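Local coordinates for SusD superfamily protein (Bacteroides thetaiotaomicron, PDB 3MCX) that is of unknown function but, as a SusD family protein of the outer membrane, probably helps to capture glycans at the cell surface, at residues 242-247 / 310-315; 287-292 / 332-337. One frame throughout, in Å; residues are numbered along the deposited sequence. Where two conformers were deposited one is given.

Contact 1: 242-247 / 310-315; sequences EEYPNV and HCLTKE. With ZN (zinc ion), chain D.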
loop_
_atom_site.group_PDB
_atom_site.type_symbol
_atom_site.label_atom_id
_atom_site.label_comp_id
_atom_site.label_asym_id
_atom_site.label_seq_id
_atom_site.Cartn_x
_atom_site.Cartn_y
_atom_site.Cartn_z
ATOM N N GLU A 242 1.800 18.258 17.333
ATOM C CA GLU A 242 2.712 18.041 18.454
ATOM C C GLU A 242 3.138 16.575 18.557
ATOM O O GLU A 242 4.296 16.285 18.828
ATOM C CB GLU A 242 2.053 18.514 19.746
ATOM C CG GLU A 242 1.903 20.020 19.801
ATOM C CD GLU A 242 0.650 20.621 19.086
ATOM O OE1 GLU A 242 -0.235 19.921 18.470
ATOM O OE2 GLU A 242 0.570 21.884 19.185
ATOM N N GLU A 243 2.203 15.663 18.318
ATOM C CA GLU A 243 2.373 14.188 18.393
ATOM C C GLU A 243 3.150 13.618 17.221
ATOM O O GLU A 243 3.796 12.553 17.304
ATOM C CB GLU A 243 0.980 13.477 18.381
ATOM C CG GLU A 243 0.172 13.592 19.685
ATOM C CD GLU A 243 -1.333 13.245 19.566
ATOM O OE1 GLU A 243 -1.911 13.211 18.454
ATOM O OE2 GLU A 243 -1.963 13.046 20.631
ATOM N N TYR A 244 2.981 14.255 16.057
ATOM C CA TYR A 244 3.343 13.638 14.792
ATOM C C TYR A 244 4.766 13.096 14.722
ATOM O O TYR A 244 4.956 12.017 14.212
ATOM C CB TYR A 244 3.113 14.596 13.629
ATOM C CG TYR A 244 3.008 13.918 12.262
ATOM C CD1 TYR A 244 1.789 13.434 11.804
ATOM C CD2 TYR A 244 4.105 13.806 11.423
ATOM C CE1 TYR A 244 1.667 12.867 10.567
ATOM C CE2 TYR A 244 3.993 13.232 10.179
ATOM C CZ TYR A 244 2.777 12.768 9.729
ATOM O OH TYR A 244 2.714 12.226 8.459
ATOM N N PRO A 245 5.759 13.830 15.227
ATOM C CA PRO A 245 7.123 13.270 15.095
ATOM C C PRO A 245 7.372 11.974 15.885
ATOM O O PRO A 245 8.235 11.168 15.486
ATOM C CB PRO A 245 8.031 14.391 15.636
ATOM C CG PRO A 245 7.177 15.647 15.553
ATOM C CD PRO A 245 5.758 15.202 15.778
ATOM N N ASN A 246 6.581 11.756 16.939
ATOM C CA ASN A 246 6.827 10.708 17.929
ATOM C C ASN A 246 6.085 9.400 17.685
ATOM O O ASN A 246 6.405 8.383 18.297
ATOM C CB ASN A 246 6.412 11.217 19.314
ATOM C CG ASN A 246 7.053 12.552 19.676
ATOM O OD1 ASN A 246 6.388 13.427 20.243
ATOM N ND2 ASN A 246 8.331 12.713 19.348
ATOM N N VAL A 247 5.078 9.411 16.836
ATOM C CA VAL A 247 4.262 8.198 16.640
ATOM C C VAL A 247 4.964 7.101 15.795
ATOM O O VAL A 247 4.689 5.910 15.945
ATOM C CB VAL A 247 2.876 8.564 16.044
ATOM C CG1 VAL A 247 2.118 9.491 17.032
ATOM C CG2 VAL A 247 2.990 9.154 14.627
ATOM N N HIS A 310 8.634 17.668 7.842
ATOM C CA HIS A 310 10.084 17.826 7.735
ATOM C C HIS A 310 10.813 16.989 8.768
ATOM O O HIS A 310 11.959 16.624 8.546
ATOM C CB HIS A 310 10.526 19.277 7.872
ATOM C CG HIS A 310 10.132 20.118 6.711
ATOM N ND1 HIS A 310 10.767 20.056 5.490
ATOM C CD2 HIS A 310 9.146 21.037 6.582
ATOM C CE1 HIS A 310 10.163 20.887 4.648
ATOM N NE2 HIS A 310 9.188 21.509 5.291
ATOM N N CYS A 311 10.161 16.649 9.870
ATOM C CA CYS A 311 10.775 15.816 10.909
ATOM C C CYS A 311 11.136 14.420 10.431
ATOM O O CYS A 311 11.905 13.736 11.070
ATOM C CB CYS A 311 9.825 15.675 12.120
ATOM S SG CYS A 311 8.360 14.600 11.936
ATOM N N LEU A 312 10.508 13.966 9.348
ATOM C CA LEU A 312 10.711 12.614 8.821
ATOM C C LEU A 312 11.780 12.526 7.737
ATOM O O LEU A 312 12.011 11.449 7.206
ATOM C CB LEU A 312 9.391 12.111 8.220
ATOM C CG LEU A 312 8.282 11.877 9.238
ATOM C CD1 LEU A 312 6.975 11.612 8.502
ATOM C CD2 LEU A 312 8.615 10.779 10.218
ATOM N N THR A 313 12.420 13.644 7.395
ATOM C CA THR A 313 13.484 13.672 6.377
ATOM C C THR A 313 14.829 13.922 7.086
ATOM O O THR A 313 14.992 14.903 7.810
ATOM C CB THR A 313 13.217 14.767 5.317
ATOM O OG1 THR A 313 13.293 16.062 5.922
ATOM C CG2 THR A 313 11.820 14.582 4.702
ATOM N N LYS A 314 15.794 13.032 6.868
ATOM C CA LYS A 314 17.048 13.015 7.588
ATOM C C LYS A 314 18.225 12.929 6.601
ATOM O O LYS A 314 18.149 12.210 5.616
ATOM C CB LYS A 314 17.076 11.773 8.486
ATOM C CG LYS A 314 15.887 11.638 9.415
ATOM C CD LYS A 314 15.849 12.805 10.386
ATOM C CE LYS A 314 14.729 12.676 11.409
ATOM N NZ LYS A 314 14.535 13.948 12.200
ATOM N N GLU A 315 19.328 13.582 6.930
ATOM C CA GLU A 315 20.538 13.459 6.185
ATOM C C GLU A 315 21.196 12.107 6.568
ATOM O O GLU A 315 20.949 11.585 7.638
ATOM C CB GLU A 315 21.431 14.590 6.633
ATOM C CG GLU A 315 22.582 14.757 5.819
ATOM C CD GLU A 315 23.651 15.743 6.320
ATOM O OE1 GLU A 315 23.504 16.650 7.239
ATOM O OE2 GLU A 315 24.700 15.576 5.670
HETATM ZN ZN ZN D . 26.414 16.495 5.832
#
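Pro245 and Cys311 supply the nearest pair of CA atoms, 6.1 Å apart, where a loop with helix-like phi/psi angles meets the end of a 3-10 segment that leads into strand 313-314. The bond from CA to CB of Cys311 points at the loop, and in the conformer described, one of two, its sulfur rests on the flank of the proline: Cys311 SG is 3.6 Å from Pro245 CA and 3.7 Å from Pro245 CB. The same sulfur lies at the edge of the Tyr244 ring, near its plane, at a looser 4.4 Å from Tyr244 CD2. Tyr244 holds its CG anti to the backbone N (chi1 -160°), which swings the ring toward the 3-10 segment. There it crosses Leu312 at about a right angle, Tyr244 CE2 lying 3.8 Å from Leu312 CD1. The phenol end is held elsewhere, Tyr244 OH being hydrogen-bonded to Glu413, while Trp248 meets the ring edge-to-face. Within 310-315, Thr313 N and Thr313 OG1 both bond to His310 O from the same face of its carbonyl plane, 3.2 and 3.0 Å away, and tie the 3-10 segment to the start of the strand. Past that strand, Glu315 OE2 binds zinc at 1.9 Å, so the apolar packing stands at one end of a segment whose other end contributes to the Glu315, Glu319 and His330 metal site.

Contact 2: 287-292 / 332-337; sequences DWNNLI and KVYLAK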
loop_
_atom_site.group_PDB
_atom_site.type_symbol
_atom_site.label_atom_id
_atom_site.label_comp_id
_atom_site.label_asym_id
_atom_site.label_seq_id
_atom_site.Cartn_x
_atom_site.Cartn_y
_atom_site.Cartn_z
ATOM N N ASP A 287 24.464 -0.834 3.522
ATOM C CA ASP A 287 24.280 -2.287 3.343
ATOM C C ASP A 287 22.996 -2.591 2.612
ATOM O O ASP A 287 23.033 -2.839 1.407
ATOM C CB ASP A 287 24.410 -2.993 4.708
ATOM C CG ASP A 287 24.543 -4.502 4.573
ATOM O OD1 ASP A 287 24.443 -5.009 3.451
ATOM O OD2 ASP A 287 24.738 -5.181 5.595
ATOM N N TRP A 288 21.871 -2.538 3.304
ATOM C CA TRP A 288 20.592 -2.913 2.759
ATOM C C TRP A 288 19.850 -1.800 2.046
ATOM O O TRP A 288 18.982 -2.094 1.228
ATOM C CB TRP A 288 19.670 -3.474 3.852
ATOM C CG TRP A 288 20.202 -4.707 4.480
ATOM C CD1 TRP A 288 20.965 -4.807 5.607
ATOM C CD2 TRP A 288 20.005 -6.040 4.011
ATOM N NE1 TRP A 288 21.251 -6.140 5.879
ATOM C CE2 TRP A 288 20.672 -6.909 4.905
ATOM C CE3 TRP A 288 19.320 -6.584 2.919
ATOM C CZ2 TRP A 288 20.685 -8.294 4.723
ATOM C CZ3 TRP A 288 19.327 -7.972 2.748
ATOM C CH2 TRP A 288 19.985 -8.802 3.656
ATOM N N ASN A 289 20.165 -0.546 2.322
ATOM C CA ASN A 289 19.345 0.531 1.798
ATOM C C ASN A 289 19.256 0.532 0.274
ATOM O O ASN A 289 20.263 0.363 -0.415
ATOM C CB ASN A 289 19.916 1.895 2.258
ATOM C CG ASN A 289 19.215 3.064 1.623
ATOM O OD1 ASN A 289 19.438 3.332 0.427
ATOM N ND2 ASN A 289 18.369 3.765 2.388
ATOM N N ASN A 290 18.051 0.727 -0.231
ATOM C CA ASN A 290 17.916 1.149 -1.621
ATOM C C ASN A 290 16.737 2.042 -1.907
ATOM O O ASN A 290 16.224 2.029 -3.011
ATOM C CB ASN A 290 17.971 -0.007 -2.627
ATOM C CG ASN A 290 18.499 0.461 -3.980
ATOM O OD1 ASN A 290 19.118 1.536 -4.043
ATOM N ND2 ASN A 290 18.300 -0.327 -5.056
ATOM N N LEU A 291 16.296 2.810 -0.906
ATOM C CA LEU A 291 15.223 3.778 -1.051
ATOM C C LEU A 291 15.657 5.075 -0.408
ATOM O O LEU A 291 16.046 5.099 0.766
ATOM C CB LEU A 291 13.930 3.280 -0.422
ATOM C CG LEU A 291 13.291 2.068 -1.109
ATOM C CD1 LEU A 291 12.370 1.322 -0.162
ATOM C CD2 LEU A 291 12.521 2.438 -2.395
ATOM N N ILE A 292 15.595 6.151 -1.185
ATOM C CA ILE A 292 15.846 7.495 -0.692
ATOM C C ILE A 292 14.818 8.416 -1.301
ATOM O O ILE A 292 14.198 8.079 -2.315
ATOM C CB ILE A 292 17.262 7.998 -0.976
ATOM C CG1 ILE A 292 17.605 8.014 -2.488
ATOM C CG2 ILE A 292 18.308 7.145 -0.173
ATOM C CD1 ILE A 292 18.913 8.715 -2.870
ATOM N N LYS A 332 18.534 15.839 2.836
ATOM C CA LYS A 332 17.740 15.076 3.780
ATOM C C LYS A 332 16.906 14.006 3.074
ATOM O O LYS A 332 15.670 14.042 3.070
ATOM C CB LYS A 332 16.899 16.025 4.627
ATOM C CG LYS A 332 17.719 16.927 5.473
ATOM C CD LYS A 332 16.852 17.819 6.371
ATOM C CE LYS A 332 17.710 18.764 7.213
ATOM N NZ LYS A 332 16.821 19.395 8.257
ATOM N N VAL A 333 17.608 13.030 2.489
ATOM C CA VAL A 333 16.969 12.063 1.611
ATOM C C VAL A 333 16.605 10.740 2.283
ATOM O O VAL A 333 16.075 9.866 1.626
ATOM C CB VAL A 333 17.856 11.784 0.376
ATOM C CG1 VAL A 333 18.076 13.096 -0.409
ATOM C CG2 VAL A 333 19.212 11.087 0.754
ATOM N N TYR A 334 16.784 10.616 3.602
ATOM C CA TYR A 334 16.392 9.380 4.280
ATOM C C TYR A 334 15.039 9.585 4.954
ATOM O O TYR A 334 14.856 10.580 5.663
ATOM C CB TYR A 334 17.461 8.959 5.305
ATOM C CG TYR A 334 18.745 8.546 4.619
ATOM C CD1 TYR A 334 19.628 9.472 4.200
ATOM C CD2 TYR A 334 19.045 7.198 4.357
ATOM C CE1 TYR A 334 20.783 9.138 3.529
ATOM C CE2 TYR A 334 20.216 6.845 3.676
ATOM C CZ TYR A 334 21.097 7.811 3.309
ATOM O OH TYR A 334 22.290 7.509 2.662
ATOM N N LEU A 335 14.085 8.708 4.661
ATOM C CA LEU A 335 12.752 8.768 5.241
ATOM C C LEU A 335 12.768 8.044 6.573
ATOM O O LEU A 335 13.167 6.870 6.606
ATOM C CB LEU A 335 11.757 8.102 4.281
ATOM C CG LEU A 335 10.296 8.131 4.732
ATOM C CD1 LEU A 335 9.808 9.556 4.835
ATOM C CD2 LEU A 335 9.403 7.251 3.830
ATOM N N ALA A 336 12.308 8.681 7.641
ATOM C CA ALA A 336 12.414 8.129 9.007
ATOM C C ALA A 336 11.062 7.629 9.563
ATOM O O ALA A 336 10.869 7.603 10.765
ATOM C CB ALA A 336 13.042 9.161 9.949
ATOM N N LYS A 337 10.129 7.256 8.703
ATOM C CA LYS A 337 8.828 6.772 9.144
ATOM C C LYS A 337 8.856 5.415 9.858
ATOM O O LYS A 337 7.958 5.141 10.618
ATOM C CB LYS A 337 7.834 6.671 7.990
ATOM C CG LYS A 337 7.181 7.955 7.662
ATOM C CD LYS A 337 6.019 7.748 6.698
ATOM C CE LYS A 337 5.346 9.079 6.515
ATOM N NZ LYS A 337 4.308 9.084 5.482
HETATM O O HOH W 1 15.308 6.417 3.234
#
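Val333 lies side by side with Ile292, the two side chains pointing the same way, and Val333 CG2 is 4.0 Å from Ile292 CB. The branch reaches that position because CG2 stands between the backbone N and the carbonyl carbon, with CG1 beside the N (chi1 -60°). The backbones come closer still, Val333 O lying 3.3 Å from Ile292 CA. Trp437 also packs on Val333. Next comes Tyr334, which with Val333 faces Lys314 as a classic beta bulge. Ile292 CG2 sits over one face of the Tyr334 ring, 4.3 Å from Tyr334 CE2. Asn289 approaches the same ring obliquely, its ND2 3.8 Å from Tyr334 CE2 and its amide plane turned 56° from the ring. At Leu335 the link is polar: one water donates to Leu291 O at 2.9 Å and accepts from Leu335 N at 3.0 Å. Leu291 O takes a second bond, from Asn289 ND2 at 3.1 Å, with an N-H...O angle of 142° and the donor above the carbonyl plane. The Asn289 amide nitrogen also donates to Ala281 O. With two carbonyls engaging that nitrogen, its contact with Tyr334 is best read as packing; the side chains meet mainly through apolar contacts, and hydrogen bonding between the segments passes through a water.

Contact 1 and contact 2 have their centres about 14 Å apart, on the same side of the chain's centre. Their segments alternate along the chain, in the order 242-247, 287-292, 310-315 and 332-337. The later two carry the neighbouring strands 313-314 and 334-335 of a small antiparallel sheet, and probable hydrogen bonds join them: Leu312 O to Ala336 N at 2.8 Å and Lys314 N to Tyr334 O at 2.9 Å. Packing adds to this pairing, with Leu312 CD1 3.6 Å from Lys337 CE. Within the helix-rich SusD fold, the paired segments thus each meet one of the earlier loops, 242-247 beside 310-315 and 287-292 beside 332-337, while the connection between the two strands carries one of the zinc sites.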